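Local structure of aromatic amino acid beta-eliminating lyase/threonine aldolase (Exiguobacterium sibiricum, 3LWS) at residues F52-M62 with A194-F204; W82-Y93 with L133-L141. The protein belongs to the beta-eliminating lyase family and has the aminotransferase-like fold of pyridoxal-phosphate-dependent enzymes, with two chains in its assembly. All coordinates share one frame; numbering follows the deposited sequence.

Contact 1. Residues F52-M62 with A194-F204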
loop_
_atom_site.group_PDB
_atom_site.type_symbol
_atom_site.label_atom_id
_atom_site.label_comp_id
_atom_site.label_asym_id
_atom_site.label_seq_id
_atom_site.Cartn_x
_atom_site.Cartn_y
_atom_site.Cartn_z
ATOM N N PHE A 52 15.554 -2.179 -7.850
ATOM C CA PHE A 52 15.227 -3.096 -6.758
ATOM C C PHE A 52 14.617 -4.375 -7.305
ATOM O O PHE A 52 14.964 -5.473 -6.865
ATOM C CB PHE A 52 14.295 -2.440 -5.729
ATOM C CG PHE A 52 14.016 -3.285 -4.528
ATOM C CD1 PHE A 52 12.949 -4.189 -4.524
ATOM C CD2 PHE A 52 14.784 -3.171 -3.394
ATOM C CE1 PHE A 52 12.685 -4.967 -3.423
ATOM C CE2 PHE A 52 14.505 -3.940 -2.273
ATOM C CZ PHE A 52 13.451 -4.844 -2.286
ATOM N N GLU A 53 13.709 -4.215 -8.266
ATOM C CA GLU A 53 13.034 -5.334 -8.855
ATOM C C GLU A 53 14.059 -6.216 -9.590
ATOM O O GLU A 53 14.057 -7.418 -9.425
ATOM C CB GLU A 53 11.893 -4.843 -9.747
ATOM C CG GLU A 53 10.647 -4.363 -8.981
ATOM C CD GLU A 53 9.457 -3.934 -9.884
ATOM O OE1 GLU A 53 9.609 -3.781 -11.127
ATOM O OE2 GLU A 53 8.354 -3.776 -9.329
ATOM N N GLN A 54 14.968 -5.624 -10.363
ATOM C CA GLN A 54 16.013 -6.423 -11.088
ATOM C C GLN A 54 16.927 -7.174 -10.116
ATOM O O GLN A 54 17.225 -8.360 -10.303
ATOM C CB GLN A 54 16.857 -5.496 -11.968
ATOM C CG GLN A 54 16.041 -4.803 -13.063
ATOM C CD GLN A 54 16.805 -3.658 -13.761
ATOM O OE1 GLN A 54 17.906 -3.261 -13.337
ATOM N NE2 GLN A 54 16.210 -3.128 -14.844
ATOM N N LYS A 55 17.360 -6.466 -9.073
ATOM C CA LYS A 55 18.145 -7.031 -7.993
ATOM C C LYS A 55 17.552 -8.325 -7.462
ATOM O O LYS A 55 18.229 -9.364 -7.408
ATOM C CB LYS A 55 18.280 -6.001 -6.850
ATOM C CG LYS A 55 19.032 -6.507 -5.632
ATOM C CD LYS A 55 19.327 -5.391 -4.671
ATOM C CE LYS A 55 20.172 -5.900 -3.512
ATOM N NZ LYS A 55 20.551 -4.847 -2.536
ATOM N N PHE A 56 16.278 -8.263 -7.088
ATOM C CA PHE A 56 15.615 -9.408 -6.549
ATOM C C PHE A 56 15.103 -10.378 -7.604
ATOM O O PHE A 56 14.962 -11.541 -7.295
ATOM C CB PHE A 56 14.566 -8.992 -5.522
ATOM C CG PHE A 56 15.192 -8.591 -4.240
ATOM C CD1 PHE A 56 15.566 -9.536 -3.334
ATOM C CD2 PHE A 56 15.564 -7.276 -4.024
ATOM C CE1 PHE A 56 16.217 -9.176 -2.175
ATOM C CE2 PHE A 56 16.227 -6.905 -2.885
ATOM C CZ PHE A 56 16.558 -7.851 -1.962
ATOM N N ALA A 57 14.891 -9.971 -8.846
ATOM C CA ALA A 57 14.759 -11.009 -9.890
ATOM C C ALA A 57 16.046 -11.873 -9.892
ATOM O O ALA A 57 15.988 -13.079 -9.912
ATOM C CB ALA A 57 14.493 -10.413 -11.243
ATOM N N ASP A 58 17.200 -11.225 -9.798
ATOM C CA ASP A 58 18.490 -11.915 -9.771
ATOM C C ASP A 58 18.667 -12.768 -8.546
ATOM O O ASP A 58 19.131 -13.890 -8.656
ATOM C CB ASP A 58 19.645 -10.908 -9.790
ATOM C CG ASP A 58 19.873 -10.290 -11.142
ATOM O OD1 ASP A 58 19.302 -10.764 -12.160
ATOM O OD2 ASP A 58 20.667 -9.320 -11.185
ATOM N N VAL A 59 18.308 -12.243 -7.374
ATOM C CA VAL A 59 18.508 -12.978 -6.126
ATOM C C VAL A 59 17.689 -14.255 -6.131
ATOM O O VAL A 59 18.146 -15.294 -5.661
ATOM C CB VAL A 59 18.129 -12.173 -4.870
ATOM C CG1 VAL A 59 18.064 -13.091 -3.658
ATOM C CG2 VAL A 59 19.104 -11.034 -4.673
ATOM N N LEU A 60 16.493 -14.187 -6.682
ATOM C CA LEU A 60 15.657 -15.383 -6.771
ATOM C C LEU A 60 15.868 -16.161 -8.069
ATOM O O LEU A 60 15.305 -17.208 -8.227
ATOM C CB LEU A 60 14.185 -14.998 -6.592
ATOM C CG LEU A 60 13.875 -14.319 -5.245
ATOM C CD1 LEU A 60 12.468 -13.709 -5.222
ATOM C CD2 LEU A 60 14.053 -15.287 -4.083
ATOM N N GLY A 61 16.667 -15.643 -9.000
ATOM C CA GLY A 61 16.936 -16.349 -10.276
ATOM C C GLY A 61 15.720 -16.476 -11.178
ATOM O O GLY A 61 15.548 -17.490 -11.832
HETATM N N MSE A 62 14.888 -15.436 -11.205
HETATM C CA MSE A 62 13.675 -15.385 -12.027
HETATM C C MSE A 62 13.837 -14.293 -13.081
HETATM O O MSE A 62 14.618 -13.354 -12.882
HETATM C CB MSE A 62 12.453 -15.022 -11.168
HETATM C CG MSE A 62 12.087 -16.093 -10.090
HETATM SE SE MSE A 62 11.341 -17.737 -10.807
HETATM C CE MSE A 62 12.413 -18.869 -9.650
ATOM N N ALA A 194 14.260 -21.069 -4.716
ATOM C CA ALA A 194 13.317 -20.425 -5.647
ATOM C C ALA A 194 13.235 -21.063 -7.034
ATOM O O ALA A 194 12.170 -21.006 -7.666
ATOM C CB ALA A 194 13.620 -18.986 -5.794
ATOM N N GLY A 195 14.340 -21.652 -7.495
ATOM C CA GLY A 195 14.416 -22.319 -8.801
ATOM C C GLY A 195 13.488 -23.508 -9.005
ATOM O O GLY A 195 13.195 -23.865 -10.138
ATOM N N LEU A 196 13.011 -24.103 -7.912
ATOM C CA LEU A 196 12.078 -25.225 -7.957
ATOM C C LEU A 196 10.602 -24.845 -8.195
ATOM O O LEU A 196 9.751 -25.719 -8.379
ATOM C CB LEU A 196 12.201 -26.022 -6.661
ATOM C CG LEU A 196 13.558 -26.630 -6.288
ATOM C CD1 LEU A 196 13.416 -27.549 -5.074
ATOM C CD2 LEU A 196 14.209 -27.370 -7.416
ATOM N N PHE A 197 10.317 -23.547 -8.147
ATOM C CA PHE A 197 8.986 -23.006 -8.213
ATOM C C PHE A 197 8.770 -22.140 -9.449
ATOM O O PHE A 197 9.705 -21.556 -10.012
ATOM C CB PHE A 197 8.737 -22.146 -6.968
ATOM C CG PHE A 197 8.703 -22.931 -5.685
ATOM C CD1 PHE A 197 9.879 -23.284 -5.040
ATOM C CD2 PHE A 197 7.497 -23.350 -5.150
ATOM C CE1 PHE A 197 9.844 -24.011 -3.856
ATOM C CE2 PHE A 197 7.449 -24.073 -3.963
ATOM C CZ PHE A 197 8.617 -24.418 -3.321
ATOM N N ASP A 198 7.512 -22.029 -9.847
ATOM C CA ASP A 198 7.136 -21.183 -10.966
ATOM C C ASP A 198 7.139 -19.687 -10.580
ATOM O O ASP A 198 7.586 -18.821 -11.352
ATOM C CB ASP A 198 5.771 -21.653 -11.505
ATOM C CG ASP A 198 5.840 -23.068 -12.020
ATOM O OD1 ASP A 198 6.450 -23.224 -13.068
ATOM O OD2 ASP A 198 5.385 -24.034 -11.367
ATOM N N SER A 199 6.696 -19.399 -9.359
ATOM C CA SER A 199 6.603 -18.053 -8.853
ATOM C C SER A 199 6.979 -18.019 -7.343
ATOM O O SER A 199 6.920 -19.031 -6.660
ATOM C CB SER A 199 5.188 -17.498 -9.110
ATOM O OG SER A 199 4.172 -18.397 -8.655
ATOM N N ILE A 200 7.361 -16.854 -6.849
ATOM C CA ILE A 200 7.818 -16.719 -5.471
ATOM C C ILE A 200 7.409 -15.386 -4.890
ATOM O O ILE A 200 7.479 -14.370 -5.552
ATOM C CB ILE A 200 9.369 -16.824 -5.337
ATOM C CG1 ILE A 200 9.914 -18.064 -6.046
ATOM C CG2 ILE A 200 9.782 -16.836 -3.804
ATOM C CD1 ILE A 200 10.173 -17.877 -7.586
ATOM N N TYR A 201 7.004 -15.410 -3.636
ATOM C CA TYR A 201 6.721 -14.241 -2.864
ATOM C C TYR A 201 7.745 -14.234 -1.764
ATOM O O TYR A 201 7.991 -15.274 -1.137
ATOM C CB TYR A 201 5.325 -14.309 -2.250
ATOM C CG TYR A 201 5.184 -13.658 -0.875
ATOM C CD1 TYR A 201 5.483 -12.310 -0.670
ATOM C CD2 TYR A 201 4.706 -14.366 0.199
ATOM C CE1 TYR A 201 5.380 -11.741 0.566
ATOM C CE2 TYR A 201 4.571 -13.782 1.457
ATOM C CZ TYR A 201 4.908 -12.483 1.633
ATOM O OH TYR A 201 4.748 -11.913 2.880
ATOM N N ILE A 202 8.319 -13.053 -1.526
ATOM C CA ILE A 202 9.177 -12.819 -0.388
ATOM C C ILE A 202 8.769 -11.536 0.265
ATOM O O ILE A 202 8.227 -10.617 -0.380
ATOM C CB ILE A 202 10.715 -12.789 -0.735
ATOM C CG1 ILE A 202 11.036 -11.848 -1.875
ATOM C CG2 ILE A 202 11.225 -14.178 -1.028
ATOM C CD1 ILE A 202 12.542 -11.629 -2.064
ATOM N N SER A 203 9.050 -11.470 1.562
ATOM C CA SER A 203 8.662 -10.366 2.390
ATOM C C SER A 203 9.887 -9.621 2.905
ATOM O O SER A 203 10.899 -10.224 3.191
ATOM C CB SER A 203 7.891 -10.875 3.599
ATOM O OG SER A 203 7.521 -9.815 4.490
ATOM N N PHE A 204 9.719 -8.324 3.156
ATOM C CA PHE A 204 10.774 -7.528 3.754
ATOM C C PHE A 204 10.562 -7.094 5.185
ATOM O O PHE A 204 11.359 -6.294 5.709
ATOM C CB PHE A 204 11.064 -6.355 2.822
ATOM C CG PHE A 204 11.579 -6.821 1.547
ATOM C CD1 PHE A 204 12.897 -7.226 1.452
ATOM C CD2 PHE A 204 10.754 -6.989 0.479
ATOM C CE1 PHE A 204 13.400 -7.706 0.284
ATOM C CE2 PHE A 204 11.246 -7.492 -0.685
ATOM C CZ PHE A 204 12.578 -7.865 -0.778
#

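Contact 2. Residues W82-Y93 with L133-L141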
loop_
_atom_site.group_PDB
_atom_site.type_symbol
_atom_site.label_atom_id
_atom_site.label_comp_id
_atom_site.label_asym_id
_atom_site.label_seq_id
_atom_site.Cartn_x
_atom_site.Cartn_y
_atom_site.Cartn_z
ATOM N N TRP A 82 -2.050 -17.688 -12.415
ATOM C CA TRP A 82 -1.961 -19.106 -12.734
ATOM C C TRP A 82 -3.327 -19.756 -12.973
ATOM O O TRP A 82 -3.455 -20.546 -13.879
ATOM C CB TRP A 82 -1.190 -19.912 -11.688
ATOM C CG TRP A 82 0.258 -19.480 -11.471
ATOM C CD1 TRP A 82 0.843 -19.229 -10.258
ATOM C CD2 TRP A 82 1.292 -19.264 -12.464
ATOM N NE1 TRP A 82 2.156 -18.880 -10.429
ATOM C CE2 TRP A 82 2.467 -18.915 -11.767
ATOM C CE3 TRP A 82 1.350 -19.370 -13.868
ATOM C CZ2 TRP A 82 3.668 -18.606 -12.428
ATOM C CZ3 TRP A 82 2.544 -19.085 -14.512
ATOM C CH2 TRP A 82 3.683 -18.697 -13.790
ATOM N N SER A 83 -4.336 -19.406 -12.193
ATOM C CA SER A 83 -5.674 -19.911 -12.424
ATOM C C SER A 83 -6.119 -19.541 -13.852
ATOM O O SER A 83 -6.586 -20.402 -14.593
ATOM C CB SER A 83 -6.655 -19.336 -11.408
ATOM O OG SER A 83 -7.986 -19.658 -11.728
ATOM N N ASP A 84 -5.933 -18.272 -14.224
ATOM C CA ASP A 84 -6.259 -17.799 -15.591
ATOM C C ASP A 84 -5.447 -18.535 -16.669
ATOM O O ASP A 84 -5.980 -18.923 -17.684
ATOM C CB ASP A 84 -6.025 -16.287 -15.734
ATOM C CG ASP A 84 -7.125 -15.429 -15.120
ATOM O OD1 ASP A 84 -8.171 -15.917 -14.628
ATOM O OD2 ASP A 84 -6.945 -14.200 -15.132
ATOM N N GLU A 85 -4.155 -18.726 -16.448
ATOM C CA GLU A 85 -3.327 -19.388 -17.434
ATOM C C GLU A 85 -3.740 -20.852 -17.668
ATOM O O GLU A 85 -3.619 -21.361 -18.780
ATOM C CB GLU A 85 -1.874 -19.321 -17.012
ATOM C CG GLU A 85 -0.928 -20.044 -17.916
ATOM C CD GLU A 85 0.483 -19.631 -17.675
ATOM O OE1 GLU A 85 0.773 -18.425 -17.808
ATOM O OE2 GLU A 85 1.288 -20.504 -17.338
ATOM N N THR A 86 -4.212 -21.525 -16.619
ATOM C CA THR A 86 -4.550 -22.951 -16.702
ATOM C C THR A 86 -6.024 -23.235 -16.888
ATOM O O THR A 86 -6.403 -24.402 -16.883
ATOM C CB THR A 86 -4.177 -23.679 -15.388
ATOM O OG1 THR A 86 -4.863 -23.037 -14.303
ATOM C CG2 THR A 86 -2.649 -23.670 -15.165
ATOM N N ASP A 87 -6.850 -22.191 -16.970
ATOM C CA ASP A 87 -8.308 -22.327 -17.034
ATOM C C ASP A 87 -8.839 -23.251 -15.924
ATOM O O ASP A 87 -9.736 -24.051 -16.150
ATOM C CB ASP A 87 -8.762 -22.859 -18.399
ATOM C CG ASP A 87 -8.111 -22.120 -19.590
ATOM O OD1 ASP A 87 -8.271 -20.893 -19.702
ATOM O OD2 ASP A 87 -7.471 -22.800 -20.427
ATOM N N ASN A 88 -8.245 -23.159 -14.740
ATOM C CA ASN A 88 -8.631 -23.980 -13.616
ATOM C C ASN A 88 -8.798 -23.049 -12.416
ATOM O O ASN A 88 -7.865 -22.325 -12.035
ATOM C CB ASN A 88 -7.583 -25.083 -13.371
ATOM C CG ASN A 88 -8.015 -26.103 -12.319
ATOM O OD1 ASN A 88 -8.440 -25.752 -11.221
ATOM N ND2 ASN A 88 -7.860 -27.384 -12.645
ATOM N N ARG A 89 -10.000 -23.049 -11.864
ATOM C CA ARG A 89 -10.343 -22.177 -10.743
ATOM C C ARG A 89 -10.108 -22.788 -9.361
ATOM O O ARG A 89 -10.659 -22.304 -8.387
ATOM C CB ARG A 89 -11.781 -21.731 -10.873
ATOM C CG ARG A 89 -11.979 -20.855 -12.109
ATOM C CD ARG A 89 -13.367 -20.384 -12.230
ATOM N NE ARG A 89 -13.418 -19.235 -13.113
ATOM C CZ ARG A 89 -14.441 -18.405 -13.190
ATOM N NH1 ARG A 89 -15.518 -18.624 -12.465
ATOM N NH2 ARG A 89 -14.398 -17.361 -14.001
ATOM N N THR A 90 -9.301 -23.828 -9.266
ATOM C CA THR A 90 -9.042 -24.458 -7.972
ATOM C C THR A 90 -7.550 -24.405 -7.660
ATOM O O THR A 90 -6.724 -24.697 -8.513
ATOM C CB THR A 90 -9.554 -25.920 -7.925
ATOM O OG1 THR A 90 -10.977 -25.924 -8.101
ATOM C CG2 THR A 90 -9.201 -26.586 -6.581
ATOM N N VAL A 91 -7.222 -24.025 -6.428
ATOM C CA VAL A 91 -5.840 -24.001 -5.948
ATOM C C VAL A 91 -5.767 -24.869 -4.685
ATOM O O VAL A 91 -6.784 -25.108 -4.030
ATOM C CB VAL A 91 -5.356 -22.557 -5.689
ATOM C CG1 VAL A 91 -5.488 -21.697 -6.970
ATOM C CG2 VAL A 91 -6.100 -21.937 -4.524
ATOM N N ALA A 92 -4.595 -25.384 -4.377
ATOM C CA ALA A 92 -4.416 -26.156 -3.183
ATOM C C ALA A 92 -3.243 -25.642 -2.318
ATOM O O ALA A 92 -2.205 -25.141 -2.812
ATOM C CB ALA A 92 -4.258 -27.647 -3.527
ATOM N N TYR A 93 -3.428 -25.771 -1.016
ATOM C CA TYR A 93 -2.423 -25.395 -0.040
ATOM C C TYR A 93 -2.755 -25.974 1.343
ATOM O O TYR A 93 -3.777 -26.648 1.511
ATOM C CB TYR A 93 -2.249 -23.858 0.020
ATOM C CG TYR A 93 -3.502 -22.998 0.125
ATOM C CD1 TYR A 93 -4.453 -23.237 1.084
ATOM C CD2 TYR A 93 -3.681 -21.898 -0.707
ATOM C CE1 TYR A 93 -5.601 -22.433 1.203
ATOM C CE2 TYR A 93 -4.811 -21.058 -0.560
ATOM C CZ TYR A 93 -5.763 -21.369 0.402
ATOM O OH TYR A 93 -6.876 -20.611 0.578
ATOM N N LEU A 133 -3.891 -35.162 -5.326
ATOM C CA LEU A 133 -4.633 -33.988 -5.829
ATOM C C LEU A 133 -5.126 -34.226 -7.246
ATOM O O LEU A 133 -4.422 -34.857 -8.007
ATOM C CB LEU A 133 -3.800 -32.704 -5.799
ATOM C CG LEU A 133 -3.488 -32.116 -4.397
ATOM C CD1 LEU A 133 -2.575 -30.906 -4.541
ATOM C CD2 LEU A 133 -4.756 -31.750 -3.610
ATOM N N PRO A 134 -6.339 -33.722 -7.576
ATOM C CA PRO A 134 -6.870 -33.695 -8.926
ATOM C C PRO A 134 -6.244 -32.531 -9.713
ATOM O O PRO A 134 -5.332 -31.852 -9.206
ATOM C CB PRO A 134 -8.356 -33.449 -8.694
ATOM C CG PRO A 134 -8.388 -32.536 -7.532
ATOM C CD PRO A 134 -7.284 -33.072 -6.635
ATOM N N ASP A 135 -6.691 -32.366 -10.958
ATOM C CA ASP A 135 -6.241 -31.279 -11.839
ATOM C C ASP A 135 -6.590 -29.954 -11.157
ATOM O O ASP A 135 -7.767 -29.648 -10.911
ATOM C CB ASP A 135 -6.895 -31.353 -13.237
ATOM C CG ASP A 135 -6.190 -32.334 -14.199
ATOM O OD1 ASP A 135 -5.024 -32.737 -13.966
ATOM O OD2 ASP A 135 -6.797 -32.675 -15.240
ATOM N N ILE A 136 -5.557 -29.210 -10.797
ATOM C CA ILE A 136 -5.705 -27.866 -10.191
ATOM C C ILE A 136 -4.789 -26.890 -10.925
ATOM O O ILE A 136 -3.894 -27.314 -11.632
ATOM C CB ILE A 136 -5.383 -27.897 -8.655
ATOM C CG1 ILE A 136 -3.940 -28.328 -8.403
ATOM C CG2 ILE A 136 -6.324 -28.841 -7.937
ATOM C CD1 ILE A 136 -3.445 -28.131 -6.979
ATOM N N ALA A 137 -5.024 -25.590 -10.759
ATOM C CA ALA A 137 -4.151 -24.533 -11.318
ATOM C C ALA A 137 -2.804 -24.420 -10.605
ATOM O O ALA A 137 -1.753 -24.341 -11.246
ATOM C CB ALA A 137 -4.855 -23.170 -11.264
ATOM N N CYS A 138 -2.842 -24.387 -9.266
ATOM C CA CYS A 138 -1.653 -24.049 -8.479
ATOM C C CYS A 138 -1.588 -24.755 -7.130
ATOM O O CYS A 138 -2.605 -24.804 -6.443
ATOM C CB CYS A 138 -1.645 -22.569 -8.218
ATOM S SG CYS A 138 -0.108 -21.997 -7.470
ATOM N N LEU A 139 -0.432 -25.340 -6.800
ATOM C CA LEU A 139 -0.108 -25.756 -5.425
ATOM C C LEU A 139 0.781 -24.636 -4.829
ATOM O O LEU A 139 1.755 -24.221 -5.468
ATOM C CB LEU A 139 0.630 -27.074 -5.403
ATOM C CG LEU A 139 1.214 -27.608 -4.085
ATOM C CD1 LEU A 139 0.119 -27.832 -3.047
ATOM C CD2 LEU A 139 1.969 -28.875 -4.335
ATOM N N LEU A 140 0.404 -24.125 -3.652
ATOM C CA LEU A 140 1.168 -23.153 -2.873
ATOM C C LEU A 140 1.830 -23.905 -1.707
ATOM O O LEU A 140 1.161 -24.616 -0.961
ATOM C CB LEU A 140 0.257 -21.997 -2.343
ATOM C CG LEU A 140 0.880 -20.922 -1.423
ATOM C CD1 LEU A 140 0.204 -19.556 -1.546
ATOM C CD2 LEU A 140 0.923 -21.326 0.106
ATOM N N LEU A 141 3.152 -23.792 -1.602
ATOM C CA LEU A 141 3.880 -24.240 -0.437
ATOM C C LEU A 141 4.384 -23.011 0.302
ATOM O O LEU A 141 4.716 -22.017 -0.326
ATOM C CB LEU A 141 5.065 -25.088 -0.829
ATOM C CG LEU A 141 4.750 -26.406 -1.525
ATOM C CD1 LEU A 141 6.038 -27.036 -2.014
ATOM C CD2 LEU A 141 3.977 -27.317 -0.566
#

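Contact 1. Residues F52-M62 with A194-F204
Phe-204 takes part in two edge-to-face pairs at once: the edge of its ring is turned toward the face of Phe-56, while its own face receives the edge of Phe-52. The first pair has centroids 5.2 Å apart and planes at 78°, with Phe-204 CZ over the centre of the Phe-56 ring. The second is offset, planes at 66°, with Phe-52 CZ 3.5 Å from Phe-204 CZ. Phe-52 reaches this spot with CG anti to its backbone N (chi1 -175°), and one of its faces meets Phe-56 CD2 near the rim, closing a three-ring cluster. One turn after Phe-56, Leu-60 and Ile-202 meet tip to tip, CD1 to CD1 at 3.8 Å, and Ala-194 CB packs on Leu-60 CB and CD2. Gly-61, with positive phi, ends the helix in a Schellman motif, Met-62 N donating a hydrogen bond to Ala-57 O at 2.9 Å. Beyond this cap, Met-62, a selenomethionine bent at chi2 and chi3, crosses Ile-200 at about a right angle, Met-62 CG lying 3.6 Å from Ile-200 CD1. No hydrogen bond crosses the contact; side-chain packing joins helix 49-60 and its C-terminal turn to strand 199-203 and the flanking Ala-194 and Phe-204. Strand 199-203 runs between strands 171-176 and 214-218, while helix 241-254 covers the aromatic cluster through Ile-244, Ala-247 and Tyr-251.

Contact 2. Residues W82-Y93 with L133-L141
Ala-92 and Leu-139 pair in parallel strands 90-93 and 138-142, part of the mixed sheet of this pyridoxal-phosphate-type fold. Ala-92 makes both of its backbone bonds to strand 138-142: its N donates to Cys-138 O at 2.9 Å, and its O accepts from Leu-140 N. Thr-90 O accepts from Ala-137 N, whereas the buried Cys-138 N has no partner in the model. The Ala-92 methyl points to the face where Leu-133 and Ile-136 gather. With CG1 between its backbone N and carbonyl carbon (chi1 62°), Ile-136 sends CD1 to within 3.6 Å of Ala-92 CB, while its CG2 meets Thr-90 CG2, the two side chains crossing at about a right angle. On the other face, Val-91 CG1 lies beside Cys-138 CB, and Cys-138 SG sits 4.0 Å from Trp-82 CD1, approaching the indole obliquely. Ahead of the strands, Ser-83 CA and Asn-88 O lie against the Ala-137 methyl, Ser-83 CA 3.6 Å from Ala-137 CB. Ser-83 OG donates to Asn-88 O at 2.7 Å. Asn-88 OD1 accepts from Thr-90 N in the carbonyl plane, an Asx turn, while Asn-88 ND2 donates to Asp-135 O at 2.9 Å, standing 64° out of that carbonyl's plane.

How the contacts relate
From the N terminus, helix 49-60 and the turn after it supply the first half of contact 1. The chain then runs through strand 64-68, and the end of helix 71-86 and strand 90-93 form the first half of contact 2. That contact closes after 39 intervening residues, which include strand 114-117 on the far flank of strand 90-93. Strand 171-176 follows, and contact 1 closes only at 194-204, so the shorter loop nests wholly within the longer. Both contacts reach one sheet, where strand 171-176 separates strand 199-203 from strand 138-142. Their centres lie 21 Å apart, but they touch: Trp-82 NE1 and Ser-199 OG, 2.7 Å apart, probably form a hydrogen bond, and Phe-197 CE2 packs on Leu-141 CD1.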